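Local coordinates for ectonucleoside triphosphate diphosphohydrolase 4 (Homo sapiens, PDB 6WG5), which belongs to the GDA1/CD39 family of nucleoside phosphatases, within the clan of actin-like ATPase folds, at residues Leu187-Val201 against Ser211-Leu223. Numbering follows the deposited sequence.
Sequences LGRFEHIEDDDEAVV and SEAIVRKRTAGIL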
loop_
_atom_site.group_PDB
_atom_site.type_symbol
_atom_site.label_atom_id
_atom_site.label_comp_id
_atom_site.label_asym_id
_atom_site.label_seq_id
_atom_site.Cartn_x
_atom_site.Cartn_y
_atom_site.Cartn_z
ATOM N N LEU A 187 -7.334 5.364 11.438
ATOM C CA LEU A 187 -8.754 5.058 11.554
ATOM C C LEU A 187 -9.163 4.693 12.975
ATOM O O LEU A 187 -10.358 4.505 13.225
ATOM C CB LEU A 187 -9.125 3.915 10.606
ATOM C CG LEU A 187 -9.054 4.212 9.105
ATOM C CD1 LEU A 187 -9.459 2.982 8.311
ATOM C CD2 LEU A 187 -9.931 5.393 8.724
ATOM N N GLY A 188 -8.211 4.584 13.900
ATOM C CA GLY A 188 -8.534 4.315 15.286
ATOM C C GLY A 188 -8.853 2.875 15.605
ATOM O O GLY A 188 -9.435 2.602 16.661
ATOM N N ARG A 189 -8.485 1.937 14.735
ATOM C CA ARG A 189 -8.846 0.538 14.929
ATOM C C ARG A 189 -8.002 -0.157 15.986
ATOM O O ARG A 189 -8.334 -1.281 16.376
ATOM C CB ARG A 189 -8.733 -0.213 13.602
ATOM C CG ARG A 189 -9.519 0.433 12.469
ATOM C CD ARG A 189 -10.987 0.611 12.836
ATOM N NE ARG A 189 -11.727 1.324 11.802
ATOM C CZ ARG A 189 -12.327 0.744 10.767
ATOM N NH1 ARG A 189 -12.278 -0.570 10.613
ATOM N NH2 ARG A 189 -12.977 1.486 9.883
ATOM N N PHE A 190 -6.928 0.474 16.452
ATOM C CA PHE A 190 -6.152 -0.040 17.571
ATOM C C PHE A 190 -6.540 0.611 18.892
ATOM O O PHE A 190 -6.014 0.222 19.939
ATOM C CB PHE A 190 -4.658 0.154 17.302
ATOM C CG PHE A 190 -4.191 -0.485 16.026
ATOM C CD1 PHE A 190 -4.573 -1.777 15.700
ATOM C CD2 PHE A 190 -3.385 0.211 15.142
ATOM C CE1 PHE A 190 -4.147 -2.366 14.527
ATOM C CE2 PHE A 190 -2.958 -0.374 13.966
ATOM C CZ PHE A 190 -3.339 -1.664 13.659
ATOM N N GLU A 191 -7.436 1.595 18.865
ATOM C CA GLU A 191 -8.068 2.096 20.080
ATOM C C GLU A 191 -9.148 1.111 20.507
ATOM O O GLU A 191 -10.108 0.879 19.766
ATOM C CB GLU A 191 -8.659 3.483 19.843
ATOM C CG GLU A 191 -7.657 4.613 19.984
ATOM C CD GLU A 191 -8.069 5.855 19.221
ATOM O OE1 GLU A 191 -9.288 6.082 19.064
ATOM O OE2 GLU A 191 -7.173 6.601 18.773
ATOM N N HIS A 192 -8.991 0.528 21.687
ATOM C CA HIS A 192 -9.841 -0.566 22.130
ATOM C C HIS A 192 -10.816 -0.086 23.195
ATOM O O HIS A 192 -10.519 0.831 23.966
ATOM C CB HIS A 192 -8.991 -1.728 22.652
ATOM C CG HIS A 192 -8.327 -2.514 21.564
ATOM N ND1 HIS A 192 -8.648 -2.354 20.233
ATOM C CD2 HIS A 192 -7.359 -3.461 21.607
ATOM C CE1 HIS A 192 -7.909 -3.169 19.502
ATOM N NE2 HIS A 192 -7.118 -3.851 20.310
ATOM N N ILE A 193 -11.988 -0.724 23.220
ATOM C CA ILE A 193 -13.131 -0.275 24.010
ATOM C C ILE A 193 -13.671 0.985 23.350
ATOM O O ILE A 193 -12.971 1.635 22.565
ATOM C CB ILE A 193 -12.763 -0.039 25.489
ATOM C CG1 ILE A 193 -12.121 -1.302 26.071
ATOM C CG2 ILE A 193 -14.001 0.341 26.303
ATOM C CD1 ILE A 193 -11.624 -1.150 27.495
ATOM N N GLU A 194 -14.924 1.326 23.642
ATOM C CA GLU A 194 -15.628 2.415 22.978
ATOM C C GLU A 194 -15.912 2.090 21.522
ATOM O O GLU A 194 -16.231 2.984 20.733
ATOM C CB GLU A 194 -14.854 3.736 23.081
ATOM C CG GLU A 194 -14.451 4.114 24.505
ATOM C CD GLU A 194 -15.376 5.139 25.140
ATOM O OE1 GLU A 194 -16.067 5.873 24.402
ATOM O OE2 GLU A 194 -15.409 5.209 26.387
ATOM N N ASP A 195 -15.790 0.819 21.147
ATOM C CA ASP A 195 -16.226 0.343 19.834
ATOM C C ASP A 195 -17.743 0.268 19.724
ATOM O O ASP A 195 -18.292 -0.671 19.142
ATOM C CB ASP A 195 -15.587 -1.016 19.551
ATOM C CG ASP A 195 -15.845 -2.031 20.655
ATOM O OD1 ASP A 195 -17.014 -2.199 21.057
ATOM O OD2 ASP A 195 -14.868 -2.657 21.122
ATOM N N ASP A 196 -18.437 1.263 20.284
ATOM C CA ASP A 196 -19.893 1.240 20.315
ATOM C C ASP A 196 -20.469 1.539 18.938
ATOM O O ASP A 196 -21.481 0.954 18.536
ATOM C CB ASP A 196 -20.397 2.246 21.347
ATOM C CG ASP A 196 -19.611 2.191 22.648
ATOM O OD1 ASP A 196 -18.963 1.158 22.915
ATOM O OD2 ASP A 196 -19.642 3.186 23.404
ATOM N N ASP A 197 -19.829 2.445 18.200
ATOM C CA ASP A 197 -20.243 2.758 16.842
ATOM C C ASP A 197 -19.589 1.847 15.813
ATOM O O ASP A 197 -20.217 1.519 14.799
ATOM C CB ASP A 197 -19.902 4.218 16.523
ATOM C CG ASP A 197 -20.935 4.887 15.633
ATOM O OD1 ASP A 197 -22.054 4.349 15.493
ATOM O OD2 ASP A 197 -20.629 5.964 15.080
ATOM N N GLU A 198 -18.351 1.425 16.058
ATOM C CA GLU A 198 -17.589 0.640 15.102
ATOM C C GLU A 198 -17.975 -0.838 15.173
ATOM O O GLU A 198 -18.624 -1.301 16.115
ATOM C CB GLU A 198 -16.089 0.808 15.355
ATOM C CG GLU A 198 -15.560 2.209 15.077
ATOM C CD GLU A 198 -15.148 2.403 13.630
ATOM O OE1 GLU A 198 -14.299 3.282 13.366
ATOM O OE2 GLU A 198 -15.670 1.676 12.757
ATOM N N ALA A 199 -17.555 -1.579 14.152
ATOM C CA ALA A 199 -17.789 -3.010 14.065
ATOM C C ALA A 199 -16.714 -3.786 14.823
ATOM O O ALA A 199 -15.589 -3.319 15.011
ATOM C CB ALA A 199 -17.811 -3.457 12.604
ATOM N N VAL A 200 -17.073 -5.002 15.241
ATOM C CA VAL A 200 -16.187 -5.858 16.017
ATOM C C VAL A 200 -16.097 -7.224 15.350
ATOM O O VAL A 200 -16.971 -7.625 14.579
ATOM C CB VAL A 200 -16.658 -6.006 17.479
ATOM C CG1 VAL A 200 -16.524 -4.685 18.207
ATOM C CG2 VAL A 200 -18.095 -6.498 17.527
ATOM N N VAL A 201 -15.018 -7.942 15.667
ATOM C CA VAL A 201 -14.764 -9.270 15.127
ATOM C C VAL A 201 -14.336 -10.193 16.258
ATOM O O VAL A 201 -13.851 -9.759 17.304
ATOM C CB VAL A 201 -13.682 -9.264 14.024
ATOM C CG1 VAL A 201 -14.209 -8.622 12.754
ATOM C CG2 VAL A 201 -12.435 -8.543 14.509
ATOM N N SER A 211 -11.655 -21.387 22.419
ATOM C CA SER A 211 -12.465 -20.748 23.448
ATOM C C SER A 211 -11.779 -19.542 24.076
ATOM O O SER A 211 -12.424 -18.804 24.828
ATOM C CB SER A 211 -12.821 -21.762 24.540
ATOM O OG SER A 211 -13.578 -22.834 24.005
ATOM N N GLU A 212 -10.494 -19.329 23.792
ATOM C CA GLU A 212 -9.782 -18.132 24.216
ATOM C C GLU A 212 -9.946 -16.983 23.226
ATOM O O GLU A 212 -9.154 -16.032 23.251
ATOM C CB GLU A 212 -8.300 -18.455 24.416
ATOM C CG GLU A 212 -8.028 -19.340 25.626
ATOM C CD GLU A 212 -6.883 -20.313 25.413
ATOM O OE1 GLU A 212 -6.240 -20.265 24.343
ATOM O OE2 GLU A 212 -6.628 -21.136 26.318
ATOM N N ALA A 213 -10.954 -17.052 22.360
ATOM C CA ALA A 213 -11.175 -16.009 21.369
ATOM C C ALA A 213 -11.545 -14.696 22.044
ATOM O O ALA A 213 -12.249 -14.675 23.057
ATOM C CB ALA A 213 -12.280 -16.428 20.402
ATOM N N ILE A 214 -11.070 -13.595 21.472
ATOM C CA ILE A 214 -11.357 -12.265 21.983
ATOM C C ILE A 214 -12.232 -11.526 20.974
ATOM O O ILE A 214 -12.419 -11.962 19.838
ATOM C CB ILE A 214 -10.072 -11.472 22.287
ATOM C CG1 ILE A 214 -9.233 -11.304 21.018
ATOM C CG2 ILE A 214 -9.269 -12.172 23.374
ATOM C CD1 ILE A 214 -8.078 -10.342 21.178
ATOM N N VAL A 215 -12.766 -10.387 21.406
ATOM C CA VAL A 215 -13.597 -9.530 20.570
ATOM C C VAL A 215 -13.007 -8.128 20.616
ATOM O O VAL A 215 -12.849 -7.555 21.700
ATOM C CB VAL A 215 -15.065 -9.523 21.035
ATOM C CG1 VAL A 215 -15.903 -8.598 20.164
ATOM C CG2 VAL A 215 -15.635 -10.938 21.008
ATOM N N ARG A 216 -12.674 -7.581 19.448
ATOM C CA ARG A 216 -12.089 -6.251 19.352
ATOM C C ARG A 216 -12.547 -5.605 18.052
ATOM O O ARG A 216 -13.234 -6.225 17.234
ATOM C CB ARG A 216 -10.561 -6.310 19.428
ATOM C CG ARG A 216 -9.931 -7.131 18.321
ATOM C CD ARG A 216 -8.417 -7.209 18.446
ATOM N NE ARG A 216 -7.842 -7.960 17.333
ATOM C CZ ARG A 216 -6.657 -8.561 17.356
ATOM N NH1 ARG A 216 -6.233 -9.217 16.284
ATOM N NH2 ARG A 216 -5.901 -8.521 18.445
ATOM N N LYS A 217 -12.154 -4.345 17.863
ATOM C CA LYS A 217 -12.535 -3.604 16.666
ATOM C C LYS A 217 -12.096 -4.338 15.407
ATOM O O LYS A 217 -10.958 -4.804 15.306
ATOM C CB LYS A 217 -11.908 -2.211 16.678
ATOM C CG LYS A 217 -12.620 -1.183 17.527
ATOM C CD LYS A 217 -12.034 0.195 17.266
ATOM C CE LYS A 217 -12.644 1.258 18.157
ATOM N NZ LYS A 217 -12.043 2.594 17.887
ATOM N N ARG A 218 -13.006 -4.422 14.441
ATOM C CA ARG A 218 -12.651 -4.907 13.115
ATOM C C ARG A 218 -11.665 -3.951 12.456
ATOM O O ARG A 218 -11.753 -2.733 12.626
ATOM C CB ARG A 218 -13.909 -5.037 12.260
ATOM C CG ARG A 218 -13.689 -5.670 10.903
ATOM C CD ARG A 218 -15.000 -5.770 10.149
ATOM N NE ARG A 218 -15.520 -4.457 9.780
ATOM C CZ ARG A 218 -16.738 -4.244 9.291
ATOM N NH1 ARG A 218 -17.577 -5.256 9.110
ATOM N NH2 ARG A 218 -17.120 -3.014 8.985
ATOM N N THR A 219 -10.720 -4.508 11.704
ATOM C CA THR A 219 -9.755 -3.712 10.961
ATOM C C THR A 219 -10.182 -3.580 9.503
ATOM O O THR A 219 -11.087 -4.266 9.024
ATOM C CB THR A 219 -8.354 -4.328 11.044
ATOM O OG1 THR A 219 -8.390 -5.680 10.569
ATOM C CG2 THR A 219 -7.835 -4.297 12.474
ATOM N N ALA A 220 -9.503 -2.681 8.794
ATOM C CA ALA A 220 -9.778 -2.404 7.390
ATOM C C ALA A 220 -8.628 -2.935 6.545
ATOM O O ALA A 220 -7.467 -2.584 6.779
ATOM C CB ALA A 220 -9.967 -0.905 7.155
ATOM N N GLY A 221 -8.953 -3.781 5.565
ATOM C CA GLY A 221 -7.963 -4.236 4.616
ATOM C C GLY A 221 -7.645 -3.169 3.592
ATOM O O GLY A 221 -8.344 -2.165 3.458
ATOM N N ILE A 222 -6.558 -3.390 2.857
ATOM C CA ILE A 222 -6.110 -2.450 1.837
ATOM C C ILE A 222 -5.920 -3.199 0.526
ATOM O O ILE A 222 -5.302 -4.269 0.495
ATOM C CB ILE A 222 -4.816 -1.719 2.250
ATOM C CG1 ILE A 222 -3.756 -2.707 2.725
ATOM C CG2 ILE A 222 -5.123 -0.705 3.343
ATOM C CD1 ILE A 222 -2.427 -2.061 3.105
ATOM N N LEU A 223 -6.483 -2.646 -0.542
ATOM C CA LEU A 223 -6.242 -3.084 -1.908
ATOM C C LEU A 223 -5.536 -1.956 -2.643
ATOM O O LEU A 223 -5.989 -0.807 -2.597
ATOM C CB LEU A 223 -7.553 -3.437 -2.612
ATOM C CG LEU A 223 -8.154 -4.802 -2.302
ATOM C CD1 LEU A 223 -9.660 -4.761 -2.456
ATOM C CD2 LEU A 223 -7.554 -5.843 -3.229
HETATM O O HOH W 1 -12.336 3.446 14.868
HETATM O O HOH W 2 -8.606 -3.861 16.382
#
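Lys217 lays its extended side chain against the loop that follows helix 172-186, with CB near Arg189 O and CD and CE near Glu191 O. Its NZ donates to Gly188 O at 2.9 Å, from above the carbonyl plane. Glu191 N reaches the same oxygen from the opposite face, closing the type I turn Gly188-Glu191. A water that donates to Leu187 O also accepts from NZ. Glu191 OE1, 4.6 Å from NZ, may help to balance its charge, though OE2 pairs with Arg22. Beside it, Arg189 bends at chi2 (-55°) and brings NH1 to Arg218 O at 3.0 Å. Ala199 CB sits over the centre of the Arg218 guanidinium, 3.6 Å from CZ. Arg218 N donates almost straight to Ala199 O at 2.9 Å. Val201 CG1 packs on Arg218 CG at 3.5 Å, the two side chains crossing at about a right angle.

The outer side is looser. Asp195 touches Lys217 only through CB, and residues Ile193-Asp197 are poorly ordered. Val200 and Val215 meet at 3.8 Å (CB to CG1) on the partly exposed side of the hairpin.

Val201 and Arg216 form a hydrogen-bonded pair of this antiparallel hairpin, strands 200-203 and 214-217. Glu380 makes salt bridges to Arg189 and Arg218, whose NH1 also bonds Asn378. Farther on, the chain runs into strand 221-225, between strands 229-235 and 381-385.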